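Local coordinates for protein salicylaldehyde dehydrogenase NahF (Pseudomonas putida, PDB 4JZ6) that probably oxidises salicylaldehyde to salicylate with NAD+ and water, a step of naphthalene degradation, as a member of the aldehyde dehydrogenase family, at residues 81-93 and 121-133. Numbering follows the deposited sequence.
Sequences RRRLLLKVADVME and SANVFREAASLAT. With EDO (1,2-ethanediol), chain G.
Phe125 pushes its ring between Leu85, Val88, Ala89 and Met92, a knob-into-hole fit at the heart of an antiparallel helix pair in the aldehyde dehydrogenase fold; the axes of 81-93 and 121-130 come within 7.8 Å at 169°. Val88 CG1 lies over the centre of one ring face, a CH-pi contact 3.4 Å from the centroid; with CG1 anti to the backbone N (chi1 180°), that methyl is laid over the ring. Leu85 CD1 meets the ring edge, and Met92 SD approaches obliquely. Alanines keep the backbones close here, with Ala89 CB 4.0 Å from Ala122 CB. Helix 170-181 backs this buried side, touching Phe125 through Ala173 and Ala177.

The other flank is polar and more open. Toward Thr133, Arg82 NE donates to Ala129 O (3.0 Å), from above the carbonyl plane, while NH2 reaches Ser130 O and Thr133 OG1. A leucine in place of Arg82 would probably cost all three oxygens their cross-helix donors. Farther along, Ala89 CB sits over one face of the Arg126 guanidinium, whose NH1 and NH2 grip both Glu93 carboxylate oxygens end-on in a salt bridge. Arg126 NH2 makes another to Asp90 OD1 (3.0 Å), and a water accepts from Arg126 NE and donates to Asp90 OD1 at 2.7 Å.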
loop_
_atom_site.group_PDB
_atom_site.type_symbol
_atom_site.label_atom_id
_atom_site.label_comp_id
_atom_site.label_asym_id
_atom_site.label_seq_id
_atom_site.Cartn_x
_atom_site.Cartn_y
_atom_site.Cartn_z
ATOM N N ARG A 81 19.803 4.768 17.462
ATOM C CA ARG A 81 19.297 5.136 16.142
ATOM C C ARG A 81 19.172 6.652 16.004
ATOM O O ARG A 81 19.607 7.236 15.009
ATOM C CB ARG A 81 17.962 4.443 15.848
ATOM C CG ARG A 81 18.116 3.150 15.045
ATOM C CD ARG A 81 16.794 2.447 14.783
ATOM N NE ARG A 81 16.332 1.691 15.943
ATOM C CZ ARG A 81 15.211 1.950 16.613
ATOM N NH1 ARG A 81 14.418 2.949 16.239
ATOM N NH2 ARG A 81 14.875 1.201 17.660
ATOM N N ARG A 82 18.593 7.287 17.016
ATOM C CA ARG A 82 18.445 8.733 17.014
ATOM C C ARG A 82 19.807 9.435 16.959
ATOM O O ARG A 82 19.995 10.383 16.190
ATOM C CB ARG A 82 17.650 9.189 18.239
ATOM C CG ARG A 82 17.561 10.699 18.410
ATOM C CD ARG A 82 16.685 11.056 19.595
ATOM N NE ARG A 82 15.283 10.747 19.329
ATOM C CZ ARG A 82 14.369 10.501 20.265
ATOM N NH1 ARG A 82 14.695 10.514 21.550
ATOM N NH2 ARG A 82 13.123 10.238 19.909
ATOM N N ARG A 83 20.752 8.962 17.767
ATOM C CA ARG A 83 22.078 9.570 17.832
ATOM C C ARG A 83 22.753 9.511 16.465
ATOM O O ARG A 83 23.291 10.504 15.972
ATOM C CB ARG A 83 22.948 8.845 18.860
ATOM C CG ARG A 83 24.037 9.711 19.465
ATOM C CD ARG A 83 25.269 8.899 19.838
ATOM N NE ARG A 83 26.082 8.598 18.661
ATOM C CZ ARG A 83 26.478 7.377 18.319
ATOM N NH1 ARG A 83 26.147 6.345 19.075
ATOM N NH2 ARG A 83 27.214 7.188 17.228
ATOM N N LEU A 84 22.704 8.328 15.860
ATOM C CA LEU A 84 23.316 8.082 14.563
ATOM C C LEU A 84 22.722 8.955 13.465
ATOM O O LEU A 84 23.455 9.576 12.696
ATOM C CB LEU A 84 23.191 6.600 14.202
ATOM C CG LEU A 84 24.134 5.676 14.978
ATOM C CD1 LEU A 84 23.668 4.234 14.917
ATOM C CD2 LEU A 84 25.531 5.812 14.417
ATOM N N LEU A 85 21.397 9.007 13.396
ATOM C CA LEU A 85 20.727 9.795 12.369
ATOM C C LEU A 85 20.992 11.286 12.543
ATOM O O LEU A 85 21.230 12.002 11.571
ATOM C CB LEU A 85 19.221 9.523 12.368
ATOM C CG LEU A 85 18.695 8.430 11.440
ATOM C CD1 LEU A 85 19.835 7.696 10.750
ATOM C CD2 LEU A 85 17.811 7.474 12.217
ATOM N N LEU A 86 20.940 11.746 13.786
ATOM C CA LEU A 86 21.259 13.127 14.106
ATOM C C LEU A 86 22.647 13.476 13.564
ATOM O O LEU A 86 22.850 14.543 12.977
ATOM C CB LEU A 86 21.212 13.325 15.622
ATOM C CG LEU A 86 20.158 14.263 16.224
ATOM C CD1 LEU A 86 19.041 14.574 15.241
ATOM C CD2 LEU A 86 19.608 13.675 17.513
ATOM N N LYS A 87 23.588 12.555 13.745
ATOM C CA LYS A 87 24.945 12.740 13.259
ATOM C C LYS A 87 25.017 12.858 11.734
ATOM O O LYS A 87 25.786 13.678 11.214
ATOM C CB LYS A 87 25.870 11.624 13.753
ATOM C CG LYS A 87 27.348 11.923 13.506
ATOM C CD LYS A 87 28.265 10.998 14.283
ATOM C CE LYS A 87 29.720 11.432 14.142
ATOM N NZ LYS A 87 30.648 10.498 14.849
ATOM N N VAL A 88 24.230 12.044 11.027
ATOM C CA VAL A 88 24.174 12.129 9.566
ATOM C C VAL A 88 23.863 13.557 9.148
ATOM O O VAL A 88 24.549 14.126 8.298
ATOM C CB VAL A 88 23.098 11.211 8.956
ATOM C CG1 VAL A 88 23.086 11.358 7.445
ATOM C CG2 VAL A 88 23.341 9.772 9.333
ATOM N N ALA A 89 22.836 14.133 9.768
ATOM C CA ALA A 89 22.443 15.510 9.485
ATOM C C ALA A 89 23.598 16.472 9.715
ATOM O O ALA A 89 23.877 17.317 8.866
ATOM C CB ALA A 89 21.245 15.912 10.322
ATOM N N ASP A 90 24.273 16.340 10.853
ATOM C CA ASP A 90 25.429 17.186 11.148
ATOM C C ASP A 90 26.491 17.052 10.064
ATOM O O ASP A 90 27.056 18.049 9.600
ATOM C CB ASP A 90 26.045 16.810 12.497
ATOM C CG ASP A 90 25.165 17.185 13.673
ATOM O OD1 ASP A 90 24.301 18.074 13.515
ATOM O OD2 ASP A 90 25.354 16.596 14.760
ATOM N N VAL A 91 26.747 15.808 9.661
ATOM C CA VAL A 91 27.776 15.509 8.668
ATOM C C VAL A 91 27.416 16.051 7.284
ATOM O O VAL A 91 28.278 16.570 6.571
ATOM C CB VAL A 91 28.069 13.994 8.598
ATOM C CG1 VAL A 91 29.002 13.670 7.439
ATOM C CG2 VAL A 91 28.669 13.524 9.900
ATOM N N MET A 92 26.146 15.939 6.908
ATOM C CA MET A 92 25.704 16.489 5.633
ATOM C C MET A 92 25.870 18.012 5.591
ATOM O O MET A 92 26.290 18.573 4.579
ATOM C CB MET A 92 24.253 16.117 5.346
ATOM C CG MET A 92 23.990 14.630 5.263
ATOM S SD MET A 92 22.432 14.310 4.414
ATOM C CE MET A 92 22.890 14.744 2.736
ATOM N N GLU A 93 25.539 18.682 6.691
ATOM C CA GLU A 93 25.662 20.134 6.740
ATOM C C GLU A 93 27.130 20.551 6.695
ATOM O O GLU A 93 27.469 21.617 6.182
ATOM C CB GLU A 93 24.957 20.701 7.976
ATOM C CG GLU A 93 23.441 20.526 7.932
ATOM C CD GLU A 93 22.744 20.989 9.200
ATOM O OE1 GLU A 93 23.422 21.141 10.238
ATOM O OE2 GLU A 93 21.512 21.198 9.160
ATOM N N SER A 121 17.633 17.692 3.286
ATOM C CA SER A 121 18.194 16.379 3.591
ATOM C C SER A 121 18.545 16.244 5.068
ATOM O O SER A 121 18.195 15.249 5.711
ATOM C CB SER A 121 19.435 16.111 2.744
ATOM O OG SER A 121 19.110 16.092 1.370
ATOM N N ALA A 122 19.240 17.248 5.597
ATOM C CA ALA A 122 19.638 17.248 6.996
ATOM C C ALA A 122 18.397 17.225 7.874
ATOM O O ALA A 122 18.349 16.519 8.887
ATOM C CB ALA A 122 20.490 18.462 7.311
ATOM N N ASN A 123 17.384 17.984 7.478
ATOM C CA ASN A 123 16.166 18.037 8.267
ATOM C C ASN A 123 15.392 16.717 8.247
ATOM O O ASN A 123 14.824 16.316 9.259
ATOM C CB ASN A 123 15.276 19.207 7.853
ATOM C CG ASN A 123 14.235 19.526 8.904
ATOM O OD1 ASN A 123 13.084 19.099 8.807
ATOM N ND2 ASN A 123 14.642 20.255 9.937
ATOM N N VAL A 124 15.380 16.040 7.102
ATOM C CA VAL A 124 14.767 14.719 7.017
ATOM C C VAL A 124 15.414 13.785 8.031
ATOM O O VAL A 124 14.718 13.124 8.805
ATOM C CB VAL A 124 14.905 14.094 5.612
ATOM C CG1 VAL A 124 14.479 12.640 5.638
ATOM C CG2 VAL A 124 14.071 14.853 4.610
ATOM N N PHE A 125 16.744 13.744 8.035
ATOM C CA PHE A 125 17.476 12.910 8.980
ATOM C C PHE A 125 17.194 13.292 10.427
ATOM O O PHE A 125 17.147 12.425 11.293
ATOM C CB PHE A 125 18.986 12.927 8.694
ATOM C CG PHE A 125 19.410 11.920 7.665
ATOM C CD1 PHE A 125 19.640 10.602 8.024
ATOM C CD2 PHE A 125 19.554 12.284 6.332
ATOM C CE1 PHE A 125 20.012 9.664 7.074
ATOM C CE2 PHE A 125 19.925 11.348 5.377
ATOM C CZ PHE A 125 20.154 10.036 5.751
ATOM N N ARG A 126 17.004 14.578 10.700
ATOM C CA ARG A 126 16.683 14.984 12.064
ATOM C C ARG A 126 15.258 14.604 12.444
ATOM O O ARG A 126 15.008 14.143 13.557
ATOM C CB ARG A 126 16.915 16.472 12.269
ATOM C CG ARG A 126 18.366 16.839 12.180
ATOM C CD ARG A 126 18.649 18.158 12.830
ATOM N NE ARG A 126 20.084 18.404 12.843
ATOM C CZ ARG A 126 20.730 19.095 11.913
ATOM N NH1 ARG A 126 20.063 19.630 10.897
ATOM N NH2 ARG A 126 22.041 19.258 12.005
ATOM N N GLU A 127 14.329 14.792 11.512
ATOM C CA GLU A 127 12.942 14.417 11.734
ATOM C C GLU A 127 12.866 12.919 11.953
ATOM O O GLU A 127 12.199 12.448 12.880
ATOM C CB GLU A 127 12.078 14.808 10.538
ATOM C CG GLU A 127 10.586 14.649 10.782
ATOM C CD GLU A 127 10.051 15.662 11.784
ATOM O OE1 GLU A 127 9.005 15.379 12.412
ATOM O OE2 GLU A 127 10.672 16.742 11.942
ATOM N N ALA A 128 13.554 12.168 11.097
ATOM C CA ALA A 128 13.597 10.718 11.240
ATOM C C ALA A 128 14.187 10.362 12.602
ATOM O O ALA A 128 13.623 9.555 13.344
ATOM C CB ALA A 128 14.403 10.090 10.116
ATOM N N ALA A 129 15.310 10.997 12.933
ATOM C CA ALA A 129 15.960 10.814 14.229
ATOM C C ALA A 129 14.995 11.042 15.398
ATOM O O ALA A 129 14.985 10.270 16.363
ATOM C CB ALA A 129 17.150 11.731 14.347
ATOM N N SER A 130 14.191 12.102 15.300
ATOM C CA SER A 130 13.225 12.448 16.339
ATOM C C SER A 130 12.190 11.356 16.511
ATOM O O SER A 130 11.684 11.144 17.608
ATOM C CB SER A 130 12.499 13.740 15.989
ATOM O OG SER A 130 13.412 14.786 15.746
ATOM N N LEU A 131 11.879 10.670 15.412
ATOM C CA LEU A 131 10.806 9.682 15.392
ATOM C C LEU A 131 11.168 8.381 16.095
ATOM O O LEU A 131 10.300 7.538 16.317
ATOM C CB LEU A 131 10.374 9.382 13.952
ATOM C CG LEU A 131 9.492 10.420 13.252
ATOM C CD1 LEU A 131 8.937 9.859 11.954
ATOM C CD2 LEU A 131 8.363 10.863 14.171
ATOM N N ALA A 132 12.447 8.235 16.440
ATOM C CA ALA A 132 12.988 6.995 17.000
ATOM C C ALA A 132 12.148 6.412 18.131
ATOM O O ALA A 132 11.885 5.205 18.166
ATOM C CB ALA A 132 14.423 7.208 17.460
ATOM N N THR A 133 11.724 7.274 19.046
ATOM C CA THR A 133 10.909 6.845 20.172
ATOM C C THR A 133 9.411 6.943 19.871
ATOM O O THR A 133 8.577 6.610 20.716
ATOM C CB THR A 133 11.216 7.680 21.420
ATOM O OG1 THR A 133 10.881 9.051 21.179
ATOM C CG2 THR A 133 12.682 7.581 21.763
HETATM C C1 EDO G . 11.677 19.818 5.279
HETATM O O1 EDO G . 11.362 20.272 6.604
HETATM C C2 EDO G . 12.656 18.649 5.340
HETATM O O2 EDO G . 12.879 18.124 4.025
HETATM O O HOH W 1 21.993 17.514 14.886
#